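Local coordinates for protein cellulase IBT99 (Metagenomes, PDB 6WBT) that probably hydrolyses 6-phospho-alpha-glucosides with the help of bound NAD and a manganese ion, as a family 4 glycosyl hydrolase, at residues L91-K96 against K436-E441; R166-C171 against G363-R368. All coordinates share one frame; numbering follows the deposited sequence.

Interaction 1 (L91-K96 against K436-E441); sequences LKMRVK and KGYWPE. With G6P (6-O-phosphono-alpha-D-glucopyranose), chain F.
Tyr438 faces Met93 from a loop, the two CA atoms lying 9.9 Å apart, with 91-96 near the start of helix 90-103 and the irregular segment 436-441 following helix 421-434. At that spacing side chains alone make the contact, and no hydrogen bond crosses. Met93, present as selenomethionine, brings its CG to 3.9 Å from CE2 of Tyr438, approaching the ring obliquely. The bend at chi2 (-56°) sets SE 5.3 Å from the centroid of the Tyr438 ring, 58° off the normal: a Met-aromatic contact that sits neither squarely over the face nor at the rim. Asn435 and Arg122 also touch the Met93 side chain, which is buried. Further along the tyrosine, OH comes within 4.2 Å of Lys92 NZ, a loose approach of two polar ends at the surface. Trp439, next in the loop, turns to helices 114-136 and 421-434, and its NE1 is hydrogen-bonded to the carbonyl of Thr118. The next helix residue, Arg94, points to the ligand. Its chain is extended, with CG anti to the backbone N (chi1 177°), and NH1 gives a nearly straight hydrogen bond of 2.9 Å to O2P of the glucose 6-phosphate, the phosphorus lying in the guanidinium plane at its edge. Arg286 and Arg294 also bond to this ligand. One short helical segment thus packs on the C-terminal loop with one side and reaches into the sugar-phosphate pocket with another.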
# COMPACT_ATOMS: atom_id res chain seq x y z
N LEU A 91 4.60 -4.55 -42.21
CA LEU A 91 6.06 -4.59 -42.17
C LEU A 91 6.68 -3.36 -42.81
O LEU A 91 7.87 -3.10 -42.60
CB LEU A 91 6.57 -5.86 -42.87
CG LEU A 91 6.22 -7.19 -42.20
CD1 LEU A 91 6.76 -8.35 -43.01
CD2 LEU A 91 6.77 -7.23 -40.78
N LYS A 92 5.91 -2.61 -43.60
CA LYS A 92 6.42 -1.37 -44.19
C LYS A 92 6.75 -0.34 -43.11
O LYS A 92 7.80 0.31 -43.17
CB LYS A 92 5.40 -0.81 -45.18
CG LYS A 92 5.34 0.70 -45.24
CD LYS A 92 4.00 1.17 -45.77
CE LYS A 92 3.81 2.67 -45.56
NZ LYS A 92 2.44 3.11 -45.94
N MSE A 93 5.88 -0.18 -42.13
CA MSE A 93 6.10 0.79 -41.06
C MSE A 93 7.10 0.27 -40.04
O MSE A 93 7.71 1.06 -39.32
CB MSE A 93 4.78 1.14 -40.37
CG MSE A 93 3.89 2.07 -41.17
SE MSE A 93 4.82 3.72 -41.65
CE MSE A 93 5.41 4.27 -39.87
N ARG A 94 7.28 -1.05 -39.99
CA ARG A 94 8.24 -1.63 -39.06
C ARG A 94 9.67 -1.27 -39.44
O ARG A 94 10.48 -0.91 -38.58
CB ARG A 94 8.07 -3.14 -38.99
CG ARG A 94 9.08 -3.82 -38.09
CD ARG A 94 8.86 -5.32 -38.00
NE ARG A 94 9.87 -5.96 -37.17
CZ ARG A 94 9.88 -7.25 -36.86
NH1 ARG A 94 8.93 -8.05 -37.33
NH2 ARG A 94 10.84 -7.74 -36.09
N VAL A 95 10.00 -1.36 -40.73
CA VAL A 95 11.35 -1.02 -41.17
C VAL A 95 11.59 0.48 -41.05
O VAL A 95 12.73 0.92 -40.88
CB VAL A 95 11.60 -1.52 -42.60
CG1 VAL A 95 11.22 -2.98 -42.72
CG2 VAL A 95 10.85 -0.68 -43.62
N LYS A 96 10.53 1.29 -41.13
CA LYS A 96 10.70 2.73 -40.97
C LYS A 96 10.92 3.10 -39.51
O LYS A 96 11.64 4.06 -39.22
CB LYS A 96 9.49 3.47 -41.53
CG LYS A 96 9.71 4.97 -41.70
CD LYS A 96 10.94 5.24 -42.54
CE LYS A 96 11.24 6.73 -42.62
NZ LYS A 96 12.49 7.00 -43.38
N LYS A 436 2.05 9.92 -39.57
CA LYS A 436 0.90 10.77 -39.89
C LYS A 436 -0.14 9.95 -40.63
O LYS A 436 0.08 9.52 -41.77
CB LYS A 436 1.35 11.98 -40.70
CG LYS A 436 1.77 13.17 -39.84
CD LYS A 436 2.61 14.17 -40.62
CE LYS A 436 1.82 14.80 -41.76
NZ LYS A 436 2.62 15.85 -42.44
N GLY A 437 -1.28 9.73 -39.99
CA GLY A 437 -2.32 8.85 -40.48
C GLY A 437 -2.54 7.62 -39.62
O GLY A 437 -3.62 7.03 -39.67
N TYR A 438 -1.54 7.23 -38.84
CA TYR A 438 -1.64 6.10 -37.91
C TYR A 438 -1.71 6.52 -36.46
O TYR A 438 -2.47 5.94 -35.69
CB TYR A 438 -0.44 5.16 -38.09
CG TYR A 438 -0.43 4.40 -39.40
CD1 TYR A 438 -1.34 3.38 -39.65
CD2 TYR A 438 0.51 4.69 -40.39
CE1 TYR A 438 -1.33 2.68 -40.84
CE2 TYR A 438 0.53 4.00 -41.58
CZ TYR A 438 -0.39 2.99 -41.80
OH TYR A 438 -0.38 2.30 -42.99
N TRP A 439 -0.94 7.53 -36.06
CA TRP A 439 -0.90 7.97 -34.67
C TRP A 439 -2.07 8.89 -34.36
O TRP A 439 -2.65 9.52 -35.25
CB TRP A 439 0.40 8.71 -34.39
CG TRP A 439 1.52 7.83 -33.92
CD1 TRP A 439 1.67 6.49 -34.15
CD2 TRP A 439 2.64 8.23 -33.13
NE1 TRP A 439 2.82 6.04 -33.55
CE2 TRP A 439 3.43 7.09 -32.92
CE3 TRP A 439 3.06 9.45 -32.58
CZ2 TRP A 439 4.62 7.12 -32.18
CZ3 TRP A 439 4.23 9.48 -31.85
CH2 TRP A 439 5.00 8.33 -31.66
N PRO A 440 -2.46 8.98 -33.09
CA PRO A 440 -3.40 10.02 -32.68
C PRO A 440 -2.74 11.39 -32.73
O PRO A 440 -1.51 11.52 -32.64
CB PRO A 440 -3.76 9.64 -31.24
CG PRO A 440 -3.36 8.20 -31.10
CD PRO A 440 -2.18 8.03 -32.00
N GLU A 441 -3.56 12.42 -32.88
CA GLU A 441 -3.06 13.78 -32.87
C GLU A 441 -2.50 14.13 -31.50
O GLU A 441 -3.07 13.76 -30.47
CB GLU A 441 -4.16 14.76 -33.25
CG GLU A 441 -3.68 16.18 -33.50
CD GLU A 441 -4.82 17.18 -33.56
OE1 GLU A 441 -5.60 17.24 -32.58
OE2 GLU A 441 -4.94 17.90 -34.57
C1 G6P F . 8.95 -13.83 -30.58
C2 G6P F . 8.55 -12.52 -29.91
C3 G6P F . 7.83 -11.60 -30.89
C4 G6P F . 8.65 -11.45 -32.17
C5 G6P F . 8.96 -12.83 -32.73
C6 G6P F . 9.73 -12.77 -34.04
O1 G6P F . 7.77 -14.57 -30.93
O2 G6P F . 7.69 -12.80 -28.80
O3 G6P F . 7.64 -10.32 -30.28
O4 G6P F . 7.90 -10.69 -33.13
O5 G6P F . 9.71 -13.57 -31.76
O6 G6P F . 9.86 -11.42 -34.50
P G6P F . 10.33 -11.13 -36.01
O1P G6P F . 11.26 -9.95 -35.89
O2P G6P F . 9.05 -10.86 -36.76
O3P G6P F . 11.02 -12.42 -36.42

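Interaction 2 (R166-C171 against G363-R368). With MN (manganese (II) ion), chain E; NAD (nicotinamide-adenine-dinucleotide), chain G.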
# COMPACT_ATOMS: atom_id res chain seq x y z
N ARG A 166 -13.55 -8.96 -22.60
CA ARG A 166 -13.23 -10.37 -22.42
C ARG A 166 -12.04 -10.69 -23.32
O ARG A 166 -12.15 -11.33 -24.37
CB ARG A 166 -14.44 -11.24 -22.73
CG ARG A 166 -15.74 -10.69 -22.17
CD ARG A 166 -16.91 -11.64 -22.37
NE ARG A 166 -17.01 -12.63 -21.31
CZ ARG A 166 -16.64 -13.90 -21.43
NH1 ARG A 166 -16.77 -14.73 -20.40
NH2 ARG A 166 -16.14 -14.34 -22.57
N ILE A 167 -10.86 -10.23 -22.89
CA ILE A 167 -9.64 -10.33 -23.67
C ILE A 167 -8.54 -10.90 -22.78
O ILE A 167 -8.50 -10.66 -21.57
CB ILE A 167 -9.22 -8.96 -24.26
CG1 ILE A 167 -8.00 -9.09 -25.17
CG2 ILE A 167 -8.97 -7.95 -23.14
CD1 ILE A 167 -7.54 -7.78 -25.76
N ILE A 168 -7.65 -11.69 -23.39
CA ILE A 168 -6.49 -12.25 -22.71
C ILE A 168 -5.27 -12.03 -23.60
O ILE A 168 -5.21 -12.54 -24.72
CB ILE A 168 -6.67 -13.74 -22.38
CG1 ILE A 168 -5.32 -14.38 -22.03
CG2 ILE A 168 -7.36 -14.47 -23.53
CD1 ILE A 168 -5.42 -15.84 -21.64
N ASN A 169 -4.31 -11.26 -23.10
CA ASN A 169 -3.09 -10.94 -23.84
C ASN A 169 -1.98 -11.90 -23.44
O ASN A 169 -1.69 -12.06 -22.25
CB ASN A 169 -2.67 -9.50 -23.58
CG ASN A 169 -3.78 -8.50 -23.83
OD1 ASN A 169 -3.98 -8.04 -24.95
ND2 ASN A 169 -4.53 -8.17 -22.78
N ILE A 170 -1.37 -12.54 -24.43
CA ILE A 170 -0.35 -13.56 -24.21
C ILE A 170 0.87 -13.23 -25.06
O ILE A 170 0.89 -12.27 -25.82
CB ILE A 170 -0.87 -14.98 -24.52
CG1 ILE A 170 -1.35 -15.06 -25.98
CG2 ILE A 170 -1.98 -15.37 -23.57
CD1 ILE A 170 -1.78 -16.45 -26.40
N CYS A 171 1.91 -14.06 -24.91
CA CYS A 171 3.16 -13.89 -25.64
C CYS A 171 3.87 -15.24 -25.70
O CYS A 171 3.80 -16.02 -24.75
CB CYS A 171 4.06 -12.84 -24.99
SG CYS A 171 5.70 -12.69 -25.72
N GLY A 363 -0.75 -17.91 -14.64
CA GLY A 363 -2.15 -17.93 -14.24
C GLY A 363 -2.84 -19.14 -14.82
O GLY A 363 -2.40 -19.73 -15.81
N TYR A 364 -3.96 -19.51 -14.19
CA TYR A 364 -4.75 -20.66 -14.60
C TYR A 364 -5.88 -20.19 -15.51
O TYR A 364 -6.76 -19.43 -15.07
CB TYR A 364 -5.29 -21.40 -13.38
CG TYR A 364 -4.22 -22.07 -12.55
CD1 TYR A 364 -3.48 -21.35 -11.62
CD2 TYR A 364 -3.94 -23.43 -12.70
CE1 TYR A 364 -2.49 -21.96 -10.87
CE2 TYR A 364 -2.96 -24.04 -11.95
CZ TYR A 364 -2.24 -23.30 -11.03
OH TYR A 364 -1.26 -23.91 -10.28
N VAL A 365 -5.86 -20.64 -16.76
CA VAL A 365 -6.85 -20.22 -17.75
C VAL A 365 -8.14 -20.99 -17.51
O VAL A 365 -8.20 -22.21 -17.71
CB VAL A 365 -6.34 -20.43 -19.18
CG1 VAL A 365 -7.42 -20.10 -20.19
CG2 VAL A 365 -5.10 -19.59 -19.42
N THR A 366 -9.18 -20.29 -17.08
CA THR A 366 -10.51 -20.86 -16.88
C THR A 366 -11.45 -20.38 -17.97
O THR A 366 -11.12 -19.49 -18.76
CB THR A 366 -11.06 -20.48 -15.50
OG1 THR A 366 -11.56 -19.14 -15.54
CG2 THR A 366 -9.96 -20.56 -14.45
N ASP A 367 -12.64 -20.97 -18.01
CA ASP A 367 -13.65 -20.51 -18.96
C ASP A 367 -14.23 -19.15 -18.58
O ASP A 367 -15.04 -18.62 -19.34
CB ASP A 367 -14.78 -21.54 -19.08
CG ASP A 367 -15.61 -21.65 -17.82
OD1 ASP A 367 -15.02 -21.88 -16.74
OD2 ASP A 367 -16.84 -21.50 -17.91
N ARG A 368 -13.84 -18.60 -17.44
CA ARG A 368 -14.29 -17.29 -17.00
C ARG A 368 -13.21 -16.22 -17.13
O ARG A 368 -13.50 -15.04 -16.89
CB ARG A 368 -14.76 -17.35 -15.54
CG ARG A 368 -15.59 -18.58 -15.21
CD ARG A 368 -15.76 -18.73 -13.70
NE ARG A 368 -14.48 -18.83 -13.02
CZ ARG A 368 -13.82 -19.97 -12.81
NH1 ARG A 368 -14.34 -21.12 -13.24
NH2 ARG A 368 -12.66 -19.97 -12.18
MN MN E . 6.05 -11.20 -27.60
PA NAD G . 2.12 -9.10 -41.16
O1A NAD G . 2.45 -7.66 -41.40
O2A NAD G . 2.73 -10.12 -42.05
O5B NAD G . 0.52 -9.27 -41.16
C5B NAD G . -0.29 -8.46 -40.27
C4B NAD G . -1.70 -8.39 -40.80
O4B NAD G . -2.51 -7.53 -39.94
C3B NAD G . -1.87 -7.83 -42.22
O3B NAD G . -2.70 -8.70 -42.98
C2B NAD G . -2.57 -6.49 -41.98
O2B NAD G . -3.31 -6.02 -43.08
C1B NAD G . -3.42 -6.85 -40.77
N9A NAD G . -3.95 -5.69 -40.05
C8A NAD G . -3.32 -4.49 -39.85
N7A NAD G . -4.04 -3.63 -39.17
C5A NAD G . -5.23 -4.31 -38.91
C6A NAD G . -6.40 -3.93 -38.23
N6A NAD G . -6.58 -2.74 -37.67
N1A NAD G . -7.40 -4.84 -38.16
C2A NAD G . -7.22 -6.04 -38.73
N3A NAD G . -6.16 -6.50 -39.39
C4A NAD G . -5.18 -5.58 -39.45
O3 NAD G . 2.48 -9.46 -39.64
PN NAD G . 3.20 -10.73 -38.98
O1N NAD G . 2.52 -11.98 -39.44
O2N NAD G . 4.68 -10.61 -39.18
O5D NAD G . 2.86 -10.49 -37.43
C5D NAD G . 1.46 -10.31 -37.07
C4D NAD G . 1.38 -9.83 -35.65
O4D NAD G . 1.75 -10.91 -34.76
C3D NAD G . 2.31 -8.67 -35.28
O3D NAD G . 1.59 -7.71 -34.51
C2D NAD G . 3.36 -9.39 -34.42
O2D NAD G . 4.11 -8.54 -33.58
C1D NAD G . 2.47 -10.36 -33.67
N1N NAD G . 3.24 -11.45 -33.01
C2N NAD G . 3.40 -11.45 -31.65
C3N NAD G . 4.15 -12.43 -31.02
C7N NAD G . 4.24 -12.40 -29.51
O7N NAD G . 5.28 -12.75 -28.96
N7N NAD G . 3.16 -12.02 -28.84
C4N NAD G . 4.76 -13.42 -31.79
C5N NAD G . 4.56 -13.43 -33.16
C6N NAD G . 3.80 -12.44 -33.74
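Ile168 and Val365 sit on two strands of one mixed sheet that are not direct neighbours: strand 338-345 runs between 167-170 and 358-366, antiparallel to both, and the CA atoms of this pair stand 9.4 Å apart. Both side chains therefore have to lean across the intervening strand, on the face covered by helix 321-334. The tip of Ile168, CD1, meets CG2 of Val365 at 4.4 Å, a light apolar touch completed by Val342 beneath and by Val328 and Leu332 of the helix. At the other end, Arg166 NH1 is 4.4 Å from the carbonyl O of Asp367, too far for a bond; its guanidinium is instead held through NH2 by the carbonyl of Tyr142 and by a cation-pi contact with Trp143. Segment 363-368 turns here, where Thr366 OG1 accepts from Arg368 N at 3.0 Å (150° at the hydrogen), making an ST turn, and the Arg368 guanidinium lays one face over the same hydroxyl oxygen. At the end of segment 166-171, Cys171 swings SG anti to its own N (chi1 174°) and binds manganese at 2.4 Å, alongside the nicotinamide amide oxygen O7N at 2.2 Å and His201. The contact is sparse, half an aliphatic touch and half polar residues near each other without a bond, so the intervening strand and the helix above it join the two segments, while Cys171 coordinates the metal shared with NAD.

In the fold
The two contacts lie on opposite sides of the chain's centre, about 29 Å between their centres and about 13 Å between nearest atoms, with interaction 2 nested along the sequence inside the loop closed by interaction 1. Both are partly buried, yet the contact of 166-171 with 363-368 belongs to the central sheet, whereas that of 91-96 with 436-441 joins a helix to the C-terminal tail and has a solvent-facing lysine. They share no helix or strand. Their chemistry differs accordingly: a selenium-aromatic approach in one, aliphatic tips and an arginine beside a carbonyl, unbonded, in the other. Each nonetheless includes a ligand-binding residue, Arg94 for the phosphate and Cys171 for the manganese.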